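Local coordinates for SRPBCC family protein (Bacillus thuringiensis serovar konkukian, PDB 3F08) that is of unknown function but has the fold of the polyketide cyclase and lipid transport family, and so probably binds a small hydrophobic ligand, at residues A2-S7 with N119-I124; G22-L27 with Y70-M75; G42-H47 with I57-V62; P80-L85 with T106-A111. The protein carries 5 engineered substitutions. All blocks are in the same frame, centred on the assembly; numbering follows the deposited sequence.

Contact 2 is the fully buried one, and contact 4 lies at the surface. Contacts 1 and 3 are partly buried. All four reach the same antiparallel sheet. Contacts 3 and 4 are hairpin pairings made by backbone hydrogen bonds, but contact 3 adds a salt bridge on its inner side and contact 4 a bulge. Contacts 1 and 2 have no direct hydrogen bond between their segments. The first sets helix 114-137 on an edge strand, the second sets a loop on strand 69-74 through aromatic rings. Arg-46 of contact 3 also bonds Tyr-70 of contact 2. Ala-2 of contact 1 pairs with Phe-107 of contact 4.

Contact 1. Residues A2-S7 with N119-I124; sequences AHTTTS and NLVHGI. Engineered in segment 119-124: Val-121 (natural residue Phe).
His-122 has CG anti to its backbone N (chi1 -173°), which swings the imidazole from the helix toward strand 3-7. Thr-4 and Thr-6 both hold OG1 anti to the backbone N. Their methyls take the crowded position between N and the carbonyl carbon. Both threonines point at the helix, while His-3 and Thr-5 between and beside them point away.

The His-122 side chain crosses those of Thr-4 and Thr-6 at about a right angle. Thr-4 OG1 lies at the ring edge, in its plane, 3.6 Å from His-122 CD2. Thr-5 O is near the same edge, 3.7 Å from His-122 CD2. At the far end of the ring, His-122 NE2 is 3.5 Å from Thr-6 CB. No hydrogen bond joins the two segments; between them the ring meets the strand by close contact alone.

This is the helix-on-sheet packing of the Bet v 1-like fold, in which a long C-terminal helix lies against the curved antiparallel sheet. Strand 3-10 is an outermost strand of that sheet within the chain. Strand and helix run roughly the same way, 25° apart, with their axes 8.2 Å apart at the closest.

Deeper in, Thr-4 CG2 meets Val-121 CG1 at 3.6 Å, the two side chains crossing obliquely. Val-121 is an engineered residue in place of the natural Phe. Farther along the helix, Tyr-125 touches both Thr-4 and Thr-6, and Leu-129 touches Thr-6. Along one edge the strand bonds through its backbone to strand 99-109, Thr-4 to Gly-105 and Thr-6 to Trp-103.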
loop_
_atom_site.group_PDB
_atom_site.type_symbol
_atom_site.label_atom_id
_atom_site.label_comp_id
_atom_site.label_asym_id
_atom_site.label_seq_id
_atom_site.Cartn_x
_atom_site.Cartn_y
_atom_site.Cartn_z
ATOM N N ALA B 2 18.383 -17.247 5.452
ATOM C CA ALA B 2 17.595 -17.444 6.668
ATOM C C ALA B 2 16.135 -17.027 6.540
ATOM O O ALA B 2 15.824 -15.992 5.953
ATOM C CB ALA B 2 18.238 -16.712 7.823
ATOM N N HIS B 3 15.244 -17.840 7.104
ATOM C CA HIS B 3 13.812 -17.568 7.041
ATOM C C HIS B 3 13.075 -18.199 8.213
ATOM O O HIS B 3 13.586 -19.100 8.871
ATOM C CB HIS B 3 13.224 -18.125 5.743
ATOM C CG HIS B 3 13.431 -19.600 5.573
ATOM N ND1 HIS B 3 14.660 -20.149 5.272
ATOM C CD2 HIS B 3 12.573 -20.643 5.690
ATOM C CE1 HIS B 3 14.549 -21.464 5.210
ATOM N NE2 HIS B 3 13.293 -21.791 5.461
ATOM N N THR B 4 11.865 -17.721 8.469
ATOM C CA THR B 4 11.066 -18.283 9.540
ATOM C C THR B 4 9.607 -17.941 9.287
ATOM O O THR B 4 9.294 -16.967 8.601
ATOM C CB THR B 4 11.507 -17.752 10.932
ATOM O OG1 THR B 4 10.927 -18.568 11.956
ATOM C CG2 THR B 4 11.057 -16.311 11.133
ATOM N N THR B 5 8.712 -18.756 9.827
ATOM C CA THR B 5 7.291 -18.525 9.657
ATOM C C THR B 5 6.543 -19.088 10.845
ATOM O O THR B 5 6.972 -20.067 11.455
ATOM C CB THR B 5 6.740 -19.231 8.409
ATOM O OG1 THR B 5 7.454 -18.794 7.251
ATOM C CG2 THR B 5 5.265 -18.905 8.229
ATOM N N THR B 6 5.434 -18.453 11.187
ATOM C CA THR B 6 4.614 -18.947 12.271
ATOM C C THR B 6 3.180 -18.680 11.853
ATOM O O THR B 6 2.897 -17.719 11.136
ATOM C CB THR B 6 4.923 -18.261 13.621
ATOM O OG1 THR B 6 4.217 -18.944 14.665
ATOM C CG2 THR B 6 4.501 -16.806 13.602
ATOM N N SER B 7 2.279 -19.547 12.281
ATOM C CA SER B 7 0.884 -19.408 11.920
ATOM C C SER B 7 -0.001 -19.640 13.127
ATOM O O SER B 7 0.413 -20.261 14.104
ATOM C CB SER B 7 0.542 -20.413 10.822
ATOM O OG SER B 7 -0.854 -20.472 10.629
ATOM N N ASN B 119 15.141 -17.256 16.089
ATOM C CA ASN B 119 14.386 -17.302 17.341
ATOM C C ASN B 119 13.838 -15.926 17.715
ATOM O O ASN B 119 12.726 -15.811 18.223
ATOM C CB ASN B 119 15.271 -17.839 18.475
ATOM C CG ASN B 119 14.550 -17.882 19.813
ATOM O OD1 ASN B 119 13.439 -18.400 19.913
ATOM N ND2 ASN B 119 15.186 -17.343 20.848
ATOM N N LEU B 120 14.625 -14.884 17.466
ATOM C CA LEU B 120 14.196 -13.526 17.775
ATOM C C LEU B 120 13.034 -13.106 16.872
ATOM O O LEU B 120 12.032 -12.572 17.337
ATOM C CB LEU B 120 15.357 -12.551 17.593
ATOM C CG LEU B 120 14.973 -11.070 17.566
ATOM C CD1 LEU B 120 14.454 -10.638 18.939
ATOM C CD2 LEU B 120 16.185 -10.242 17.174
ATOM N N VAL B 121 13.181 -13.339 15.576
ATOM C CA VAL B 121 12.134 -12.982 14.626
ATOM C C VAL B 121 10.872 -13.805 14.877
ATOM O O VAL B 121 9.772 -13.264 14.915
ATOM C CB VAL B 121 12.619 -13.186 13.181
ATOM C CG1 VAL B 121 11.490 -12.923 12.203
ATOM C CG2 VAL B 121 13.787 -12.241 12.899
ATOM N N HIS B 122 11.032 -15.110 15.066
ATOM C CA HIS B 122 9.883 -15.969 15.325
ATOM C C HIS B 122 9.182 -15.515 16.603
ATOM O O HIS B 122 7.958 -15.540 16.689
ATOM C CB HIS B 122 10.330 -17.432 15.450
ATOM C CG HIS B 122 9.196 -18.403 15.559
ATOM N ND1 HIS B 122 8.517 -18.627 16.738
ATOM C CD2 HIS B 122 8.615 -19.204 14.632
ATOM C CE1 HIS B 122 7.571 -19.528 16.533
ATOM N NE2 HIS B 122 7.609 -19.891 15.264
ATOM N N GLY B 123 9.967 -15.092 17.589
ATOM C CA GLY B 123 9.402 -14.626 18.844
ATOM C C GLY B 123 8.555 -13.380 18.638
ATOM O O GLY B 123 7.524 -13.197 19.282
ATOM N N ILE B 124 8.995 -12.513 17.737
ATOM C CA ILE B 124 8.262 -11.298 17.441
ATOM C C ILE B 124 6.928 -11.631 16.773
ATOM O O ILE B 124 5.881 -11.094 17.147
ATOM C CB ILE B 124 9.085 -10.380 16.524
ATOM C CG1 ILE B 124 10.343 -9.921 17.263
ATOM C CG2 ILE B 124 8.246 -9.161 16.097
ATOM C CD1 ILE B 124 11.271 -9.058 16.416
#

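Contact 2. Residues G22-L27 with Y70-M75; sequences GGFNSL and YTYSIM
Tyr-70 and Phe-24 carry this contact, with smaller shares from Gly-22 and Tyr-72. The two larger rings form an offset edge-to-face pair. Their planes are 89° apart and their centroids 5.4 Å. Phe-24 brings the edge: its CD1 sits over one face of Tyr-70, toward the rim, 3.7 Å from Tyr-70 CE1. CG of Phe-24 is anti to the backbone N, which reaches the ring out from the type I turn of Gly-23 to Ser-26. The same edge goes on to Tyr-72, where Phe-24 CE1 is 3.8 Å from Tyr-72 CB.

Tyr-70 CG stands in the crowded position between N and the carbonyl carbon (chi1 68°), and its phenol reaches the loop, with CD2 3.7 Å from Gly-22 O. A water links the two parts. It accepts from Tyr-70 OH at 2.8 Å and donates to Gly-23 O at 2.6 Å. Arg-46 NH1 also bonds Tyr-70 OH, and it bonds Phe-24 O as well, so one guanidinium ties the loop to the strand. Leu-27 CD2 packs near the same hydroxyl.

The loop follows helix 14-21 and lies across the inner side of the sheet. Phe-24 also packs on Leu-60 of strand 55-64 and Leu-39 of strand 36-40.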
loop_
_atom_site.group_PDB
_atom_site.type_symbol
_atom_site.label_atom_id
_atom_site.label_comp_id
_atom_site.label_asym_id
_atom_site.label_seq_id
_atom_site.Cartn_x
_atom_site.Cartn_y
_atom_site.Cartn_z
ATOM N N GLY B 22 -5.105 -5.290 8.140
ATOM C CA GLY B 22 -4.716 -4.926 6.781
ATOM C C GLY B 22 -4.080 -3.552 6.611
ATOM O O GLY B 22 -3.320 -3.330 5.665
ATOM N N GLY B 23 -4.398 -2.629 7.514
ATOM C CA GLY B 23 -3.846 -1.288 7.434
ATOM C C GLY B 23 -2.382 -1.267 7.810
ATOM O O GLY B 23 -1.997 -1.756 8.874
ATOM N N PHE B 24 -1.559 -0.694 6.942
ATOM C CA PHE B 24 -0.135 -0.626 7.207
ATOM C C PHE B 24 0.148 0.229 8.444
ATOM O O PHE B 24 1.096 -0.034 9.182
ATOM C CB PHE B 24 0.591 -0.072 5.982
ATOM C CG PHE B 24 2.080 -0.272 6.017
ATOM C CD1 PHE B 24 2.620 -1.542 6.212
ATOM C CD2 PHE B 24 2.941 0.805 5.840
ATOM C CE1 PHE B 24 4.008 -1.740 6.231
ATOM C CE2 PHE B 24 4.329 0.627 5.853
ATOM C CZ PHE B 24 4.860 -0.649 6.050
ATOM N N ASN B 25 -0.685 1.238 8.682
ATOM C CA ASN B 25 -0.498 2.106 9.845
ATOM C C ASN B 25 -1.349 1.671 11.035
ATOM O O ASN B 25 -1.449 2.390 12.028
ATOM C CB ASN B 25 -0.861 3.556 9.507
ATOM C CG ASN B 25 -0.264 4.543 10.495
ATOM O OD1 ASN B 25 -0.969 5.362 11.092
ATOM N ND2 ASN B 25 1.045 4.467 10.672
ATOM N N SER B 26 -1.937 0.484 10.952
ATOM C CA SER B 26 -2.820 0.024 12.019
ATOM C C SER B 26 -2.263 -0.868 13.130
ATOM O O SER B 26 -3.027 -1.355 13.958
ATOM C CB SER B 26 -4.043 -0.653 11.394
ATOM O OG SER B 26 -4.703 0.257 10.529
ATOM N N LEU B 27 -0.953 -1.070 13.177
ATOM C CA LEU B 27 -0.385 -1.921 14.221
ATOM C C LEU B 27 -0.844 -1.585 15.642
ATOM O O LEU B 27 -1.033 -2.482 16.462
ATOM C CB LEU B 27 1.146 -1.903 14.166
ATOM C CG LEU B 27 1.779 -2.602 12.953
ATOM C CD1 LEU B 27 3.292 -2.547 13.068
ATOM C CD2 LEU B 27 1.301 -4.056 12.869
ATOM N N TYR B 70 0.372 -8.104 3.088
ATOM C CA TYR B 70 1.254 -6.995 2.777
ATOM C C TYR B 70 2.645 -7.438 3.177
ATOM O O TYR B 70 2.812 -8.276 4.065
ATOM C CB TYR B 70 0.832 -5.665 3.442
ATOM C CG TYR B 70 0.937 -5.525 4.944
ATOM C CD1 TYR B 70 2.173 -5.400 5.584
ATOM C CD2 TYR B 70 -0.215 -5.414 5.716
ATOM C CE1 TYR B 70 2.248 -5.159 6.970
ATOM C CE2 TYR B 70 -0.156 -5.177 7.078
ATOM C CZ TYR B 70 1.071 -5.049 7.703
ATOM O OH TYR B 70 1.097 -4.799 9.054
ATOM N N THR B 71 3.634 -6.913 2.466
ATOM C CA THR B 71 5.020 -7.266 2.692
ATOM C C THR B 71 5.774 -5.991 2.988
ATOM O O THR B 71 5.571 -4.976 2.326
ATOM C CB THR B 71 5.614 -7.933 1.432
ATOM O OG1 THR B 71 4.845 -9.099 1.111
ATOM C CG2 THR B 71 7.083 -8.320 1.652
ATOM N N TYR B 72 6.647 -6.044 3.982
ATOM C CA TYR B 72 7.408 -4.872 4.345
ATOM C C TYR B 72 8.861 -5.204 4.614
ATOM O O TYR B 72 9.222 -6.361 4.861
ATOM C CB TYR B 72 6.788 -4.215 5.576
ATOM C CG TYR B 72 6.810 -5.080 6.815
ATOM C CD1 TYR B 72 7.883 -5.037 7.704
ATOM C CD2 TYR B 72 5.741 -5.921 7.114
ATOM C CE1 TYR B 72 7.887 -5.810 8.871
ATOM C CE2 TYR B 72 5.732 -6.699 8.274
ATOM C CZ TYR B 72 6.808 -6.637 9.149
ATOM O OH TYR B 72 6.789 -7.405 10.294
ATOM N N SER B 73 9.691 -4.172 4.553
ATOM C CA SER B 73 11.112 -4.308 4.799
ATOM C C SER B 73 11.440 -3.373 5.950
ATOM O O SER B 73 10.636 -2.520 6.312
ATOM C CB SER B 73 11.906 -3.932 3.539
ATOM O OG SER B 73 11.597 -2.621 3.092
ATOM N N ILE B 74 12.613 -3.534 6.541
ATOM C CA ILE B 74 12.983 -2.668 7.643
ATOM C C ILE B 74 14.010 -1.638 7.210
ATOM O O ILE B 74 15.045 -1.968 6.638
ATOM C CB ILE B 74 13.508 -3.482 8.840
ATOM C CG1 ILE B 74 12.317 -4.034 9.638
ATOM C CG2 ILE B 74 14.402 -2.615 9.715
ATOM C CD1 ILE B 74 12.707 -4.833 10.864
HETATM N N MSE B 75 13.703 -0.378 7.490
HETATM C CA MSE B 75 14.576 0.730 7.137
HETATM C C MSE B 75 15.450 1.115 8.331
HETATM O O MSE B 75 16.646 1.369 8.176
HETATM C CB MSE B 75 13.714 1.911 6.692
HETATM C CG MSE B 75 14.387 2.881 5.743
HETATM SE SE MSE B 75 13.073 3.596 4.509
HETATM C CE MSE B 75 13.468 2.503 2.952
HETATM O O HOH W 1 -1.276 -3.880 10.279
#

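Contact 3. Residues G42-H47 with I57-V62; sequences GGRVRH and IERLEV
Arg-46 grips Glu-58 side-on with two nitrogens, and both bonds end on the same oxygen. Glu-58 OE1 is 2.6 Å from Arg-46 NH2 and 2.7 Å from Arg-46 NE. It lies at the edge of the guanidinium, in its plane. NE uses the anti lone pair of OE1, and NH2 meets OE1 nearly along the C-O axis. Both bonds are bent, with angles at the hydrogen near 139°. The carboxylate plane is turned 37° from the guanidinium. Both residues are buried. The third nitrogen, NH1, bonds Phe-24 O and Tyr-70 OH, and the cation also meets the ring of Tyr-72. This setting would probably favour the charged state of both groups.

The backbone below is an antiparallel beta hairpin of strands 45-49 and 55-64. Arg-46 and Glu-58 are its hydrogen-bonded pair, with Arg-46 N to Glu-58 O at 2.9 Å and Glu-58 N to Arg-46 O at 3.0 Å. Leu-60 N bonds Arg-44 O, almost straight at 173°. Arg-44 and Val-45 both face Thr-40 in a classic beta bulge.

Val-45, His-47, Ile-57 and Arg-59 lie on the other face. Val-45 CG1 and Ile-57 CG2 are tight at 3.4 Å. Ile-57 runs alongside His-47 and lies over one face of its ring, with CG1 in an off-centre CH-pi contact 4.1 Å from the ring centroid. Val-45 CG2 sits over one face of the Arg-59 guanidinium, 3.7 Å from Arg-59 NH1. Arg-59 has its salt bridge with Glu-41, and Arg-44 bonds Trp-18 O and Gln-19 O of the second subunit.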
loop_
_atom_site.group_PDB
_atom_site.type_symbol
_atom_site.label_atom_id
_atom_site.label_comp_id
_atom_site.label_asym_id
_atom_site.label_seq_id
_atom_site.Cartn_x
_atom_site.Cartn_y
_atom_site.Cartn_z
ATOM N N GLY B 42 3.671 9.455 1.523
ATOM C CA GLY B 42 2.358 9.186 0.970
ATOM C C GLY B 42 1.682 7.925 1.484
ATOM O O GLY B 42 0.648 7.519 0.949
ATOM N N GLY B 43 2.253 7.309 2.517
ATOM C CA GLY B 43 1.675 6.097 3.076
ATOM C C GLY B 43 2.510 4.845 2.866
ATOM O O GLY B 43 2.103 3.746 3.263
ATOM N N ARG B 44 3.683 5.007 2.253
ATOM C CA ARG B 44 4.587 3.887 1.974
ATOM C C ARG B 44 5.545 3.538 3.112
ATOM O O ARG B 44 6.159 2.473 3.108
ATOM C CB ARG B 44 5.417 4.189 0.721
ATOM C CG ARG B 44 4.659 4.105 -0.587
ATOM C CD ARG B 44 5.510 4.634 -1.736
ATOM N NE ARG B 44 5.599 6.092 -1.700
ATOM C CZ ARG B 44 6.252 6.833 -2.591
ATOM N NH1 ARG B 44 6.893 6.263 -3.599
ATOM N NH2 ARG B 44 6.239 8.153 -2.487
ATOM N N VAL B 45 5.684 4.435 4.078
ATOM C CA VAL B 45 6.599 4.198 5.181
ATOM C C VAL B 45 5.885 4.418 6.508
ATOM O O VAL B 45 5.137 5.388 6.666
ATOM C CB VAL B 45 7.825 5.149 5.069
ATOM C CG1 VAL B 45 8.736 4.996 6.276
ATOM C CG2 VAL B 45 8.605 4.838 3.788
ATOM N N ARG B 46 6.088 3.505 7.450
ATOM C CA ARG B 46 5.455 3.654 8.748
ATOM C C ARG B 46 6.497 3.824 9.838
ATOM O O ARG B 46 7.529 3.148 9.850
ATOM C CB ARG B 46 4.530 2.460 9.063
ATOM C CG ARG B 46 5.211 1.114 9.235
ATOM C CD ARG B 46 4.166 0.017 9.417
ATOM N NE ARG B 46 4.762 -1.315 9.549
ATOM C CZ ARG B 46 4.067 -2.450 9.536
ATOM N NH1 ARG B 46 2.744 -2.423 9.398
ATOM N NH2 ARG B 46 4.692 -3.617 9.656
ATOM N N HIS B 47 6.228 4.764 10.737
ATOM C CA HIS B 47 7.111 5.046 11.857
ATOM C C HIS B 47 6.428 4.496 13.088
ATOM O O HIS B 47 5.390 5.002 13.511
ATOM C CB HIS B 47 7.327 6.554 12.014
ATOM C CG HIS B 47 8.189 7.151 10.947
ATOM N ND1 HIS B 47 7.826 7.169 9.617
ATOM C CD2 HIS B 47 9.408 7.737 11.011
ATOM C CE1 HIS B 47 8.783 7.740 8.908
ATOM N NE2 HIS B 47 9.755 8.094 9.730
ATOM N N ILE B 57 11.355 2.217 11.709
ATOM C CA ILE B 57 10.857 2.651 10.418
ATOM C C ILE B 57 10.801 1.464 9.462
ATOM O O ILE B 57 11.802 0.778 9.248
ATOM C CB ILE B 57 11.759 3.753 9.835
ATOM C CG1 ILE B 57 11.833 4.926 10.824
ATOM C CG2 ILE B 57 11.211 4.233 8.506
ATOM C CD1 ILE B 57 12.685 6.100 10.334
ATOM N N GLU B 58 9.624 1.217 8.900
ATOM C CA GLU B 58 9.454 0.098 7.986
ATOM C C GLU B 58 8.867 0.567 6.664
ATOM O O GLU B 58 8.067 1.500 6.616
ATOM C CB GLU B 58 8.561 -0.962 8.631
ATOM C CG GLU B 58 9.002 -1.309 10.046
ATOM C CD GLU B 58 8.212 -2.442 10.665
ATOM O OE1 GLU B 58 7.012 -2.591 10.346
ATOM O OE2 GLU B 58 8.793 -3.177 11.497
ATOM N N ARG B 59 9.266 -0.101 5.592
ATOM C CA ARG B 59 8.823 0.261 4.261
ATOM C C ARG B 59 7.843 -0.739 3.652
ATOM O O ARG B 59 8.066 -1.951 3.713
ATOM C CB ARG B 59 10.061 0.416 3.374
ATOM C CG ARG B 59 9.790 0.406 1.899
ATOM C CD ARG B 59 10.827 1.214 1.145
ATOM N NE ARG B 59 10.114 2.224 0.391
ATOM C CZ ARG B 59 10.303 3.531 0.501
ATOM N NH1 ARG B 59 11.210 4.018 1.335
ATOM N NH2 ARG B 59 9.551 4.348 -0.215
ATOM N N LEU B 60 6.747 -0.225 3.096
ATOM C CA LEU B 60 5.750 -1.074 2.447
ATOM C C LEU B 60 6.328 -1.549 1.112
ATOM O O LEU B 60 6.717 -0.723 0.279
ATOM C CB LEU B 60 4.456 -0.290 2.187
ATOM C CG LEU B 60 3.327 -1.059 1.482
ATOM C CD1 LEU B 60 2.794 -2.151 2.416
ATOM C CD2 LEU B 60 2.201 -0.108 1.086
ATOM N N GLU B 61 6.385 -2.864 0.903
ATOM C CA GLU B 61 6.932 -3.405 -0.342
ATOM C C GLU B 61 5.846 -3.901 -1.290
ATOM O O GLU B 61 5.892 -3.638 -2.494
ATOM C CB GLU B 61 7.897 -4.557 -0.052
ATOM C CG GLU B 61 9.165 -4.179 0.705
ATOM C CD GLU B 61 10.105 -3.299 -0.104
ATOM O OE1 GLU B 61 9.972 -3.262 -1.347
ATOM O OE2 GLU B 61 10.987 -2.653 0.505
ATOM N N VAL B 62 4.887 -4.642 -0.742
ATOM C CA VAL B 62 3.784 -5.178 -1.522
ATOM C C VAL B 62 2.510 -5.117 -0.698
ATOM O O VAL B 62 2.535 -5.256 0.528
ATOM C CB VAL B 62 4.009 -6.671 -1.916
ATOM C CG1 VAL B 62 2.950 -7.102 -2.917
ATOM C CG2 VAL B 62 5.408 -6.876 -2.515
HETATM O O HOH W 2 8.680 4.109 -2.870
#

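Contact 4. Residues P80-L85 with T106-A111; sequences PVTNYL and TFTPVA. Engineered in segment 106-111: Ala-111 (natural residue Glu).
Tyr-84 lies alongside Phe-107, the two side chains pointing the same way. Tyr-84 CD1 is 3.7 Å from Phe-107 CB, which sits at the edge of the tyrosine ring. Val-81 CG1 comes to 3.8 Å from Phe-107 CD2, while Tyr-84 lies by CB and CD1 of the phenylalanine. Strands 81-92 and 99-109 form an antiparallel beta hairpin here, and its register shifts by one between Thr-82 and Leu-85, a beta bulge.

Asn-83 is in the bulge, with a positive phi of 55°. On one side of it, Thr-82 and Thr-108 make a hydrogen-bonded pair. On the other, Leu-85 and Thr-106 make a second one, with both bonds nearly along the C=O axes. Beyond the first pair, Val-110 N bonds Pro-80 O from above the carbonyl plane, 48° out of it.

Thr-82, Thr-108 and Val-110 meet on the outer face. Thr-82 CG2, in the crowded position between N and the carbonyl carbon, is 3.6 Å from Thr-108 CB and 3.6 Å from Val-110 CG2. Ala-111, just after, is engineered in place of the natural Glu.

The opposite side faces the C-terminal helix. Phe-107 and Pro-109 pack on Ala-117, and Tyr-84 OH bonds Tyr-125 OH. Tyr-84 also packs on Tyr-72 and Ile-74 of the neighbouring strand.

At the bulge, a water donates to Asn-83 O at 2.5 Å and bonds Thr-106 OG1 at 2.9 Å. The Asn-83 amide turns to the next threonine on that face: ND2 gives its hydrogen to Thr-108 OG1 at 3.0 Å, close to the amide plane.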
loop_
_atom_site.group_PDB
_atom_site.type_symbol
_atom_site.label_atom_id
_atom_site.label_comp_id
_atom_site.label_asym_id
_atom_site.label_seq_id
_atom_site.Cartn_x
_atom_site.Cartn_y
_atom_site.Cartn_z
ATOM N N PRO B 80 19.370 -7.564 14.876
ATOM C CA PRO B 80 20.592 -8.043 14.219
ATOM C C PRO B 80 20.370 -8.789 12.909
ATOM O O PRO B 80 20.798 -9.923 12.750
ATOM C CB PRO B 80 21.226 -8.927 15.284
ATOM C CG PRO B 80 20.028 -9.532 15.953
ATOM C CD PRO B 80 19.109 -8.332 16.110
ATOM N N VAL B 81 19.710 -8.139 11.963
ATOM C CA VAL B 81 19.447 -8.755 10.674
ATOM C C VAL B 81 19.482 -7.708 9.586
ATOM O O VAL B 81 19.257 -6.527 9.841
ATOM C CB VAL B 81 18.056 -9.434 10.630
ATOM C CG1 VAL B 81 18.004 -10.596 11.619
ATOM C CG2 VAL B 81 16.972 -8.409 10.943
ATOM N N THR B 82 19.767 -8.153 8.371
ATOM C CA THR B 82 19.810 -7.274 7.216
ATOM C C THR B 82 19.046 -7.989 6.106
ATOM O O THR B 82 18.699 -9.159 6.251
ATOM C CB THR B 82 21.261 -6.992 6.777
ATOM O OG1 THR B 82 21.256 -6.030 5.720
ATOM C CG2 THR B 82 21.935 -8.260 6.286
ATOM N N ASN B 83 18.770 -7.297 5.007
ATOM C CA ASN B 83 18.021 -7.906 3.911
ATOM C C ASN B 83 16.695 -8.459 4.433
ATOM O O ASN B 83 16.206 -9.484 3.966
ATOM C CB ASN B 83 18.824 -9.045 3.277
ATOM C CG ASN B 83 20.171 -8.588 2.744
ATOM O OD1 ASN B 83 20.254 -7.653 1.950
ATOM N ND2 ASN B 83 21.234 -9.257 3.177
ATOM N N TYR B 84 16.113 -7.766 5.399
ATOM C CA TYR B 84 14.862 -8.198 6.007
ATOM C C TYR B 84 13.602 -7.924 5.184
ATOM O O TYR B 84 13.356 -6.794 4.763
ATOM C CB TYR B 84 14.708 -7.528 7.366
ATOM C CG TYR B 84 13.536 -8.044 8.160
ATOM C CD1 TYR B 84 13.632 -9.229 8.871
ATOM C CD2 TYR B 84 12.331 -7.340 8.207
ATOM C CE1 TYR B 84 12.568 -9.705 9.619
ATOM C CE2 TYR B 84 11.252 -7.805 8.949
ATOM C CZ TYR B 84 11.380 -8.993 9.660
ATOM O OH TYR B 84 10.339 -9.469 10.424
ATOM N N LEU B 85 12.817 -8.972 4.958
ATOM C CA LEU B 85 11.548 -8.870 4.247
ATOM C C LEU B 85 10.566 -9.683 5.063
ATOM O O LEU B 85 10.892 -10.785 5.489
ATOM C CB LEU B 85 11.616 -9.468 2.844
ATOM C CG LEU B 85 11.963 -8.566 1.665
ATOM C CD1 LEU B 85 11.721 -9.356 0.383
ATOM C CD2 LEU B 85 11.109 -7.301 1.669
ATOM N N THR B 106 12.196 -13.389 5.736
ATOM C CA THR B 106 13.470 -13.826 5.183
ATOM C C THR B 106 14.456 -12.727 5.551
ATOM O O THR B 106 14.127 -11.538 5.503
ATOM C CB THR B 106 13.396 -13.990 3.658
ATOM O OG1 THR B 106 13.002 -12.753 3.061
ATOM C CG2 THR B 106 12.375 -15.055 3.293
ATOM N N PHE B 107 15.667 -13.119 5.923
ATOM C CA PHE B 107 16.656 -12.146 6.352
ATOM C C PHE B 107 18.037 -12.784 6.454
ATOM O O PHE B 107 18.178 -14.005 6.382
ATOM C CB PHE B 107 16.257 -11.621 7.726
ATOM C CG PHE B 107 15.784 -12.707 8.654
ATOM C CD1 PHE B 107 14.444 -13.102 8.663
ATOM C CD2 PHE B 107 16.689 -13.393 9.460
ATOM C CE1 PHE B 107 14.013 -14.173 9.451
ATOM C CE2 PHE B 107 16.273 -14.466 10.254
ATOM C CZ PHE B 107 14.932 -14.858 10.251
ATOM N N THR B 108 19.049 -11.944 6.633
ATOM C CA THR B 108 20.416 -12.419 6.778
ATOM C C THR B 108 20.852 -12.015 8.174
ATOM O O THR B 108 20.762 -10.845 8.546
ATOM C CB THR B 108 21.378 -11.765 5.762
ATOM O OG1 THR B 108 20.865 -11.914 4.432
ATOM C CG2 THR B 108 22.745 -12.433 5.832
ATOM N N PRO B 109 21.300 -12.984 8.983
ATOM C CA PRO B 109 21.739 -12.656 10.342
ATOM C C PRO B 109 23.024 -11.827 10.325
ATOM O O PRO B 109 23.883 -12.019 9.469
ATOM C CB PRO B 109 21.959 -14.029 10.974
ATOM C CG PRO B 109 21.019 -14.912 10.214
ATOM C CD PRO B 109 21.213 -14.440 8.800
ATOM N N VAL B 110 23.146 -10.902 11.269
ATOM C CA VAL B 110 24.334 -10.063 11.357
ATOM C C VAL B 110 24.824 -10.020 12.798
ATOM O O VAL B 110 24.126 -9.514 13.673
ATOM C CB VAL B 110 24.049 -8.608 10.900
ATOM C CG1 VAL B 110 25.292 -7.747 11.100
ATOM C CG2 VAL B 110 23.626 -8.592 9.443
ATOM N N ALA B 111 26.016 -10.561 13.038
ATOM C CA ALA B 111 26.617 -10.570 14.372
ATOM C C ALA B 111 26.009 -11.584 15.349
ATOM O O ALA B 111 26.355 -11.586 16.525
ATOM C CB ALA B 111 26.566 -9.169 14.977
HETATM O O HOH W 3 15.366 -11.200 2.353
#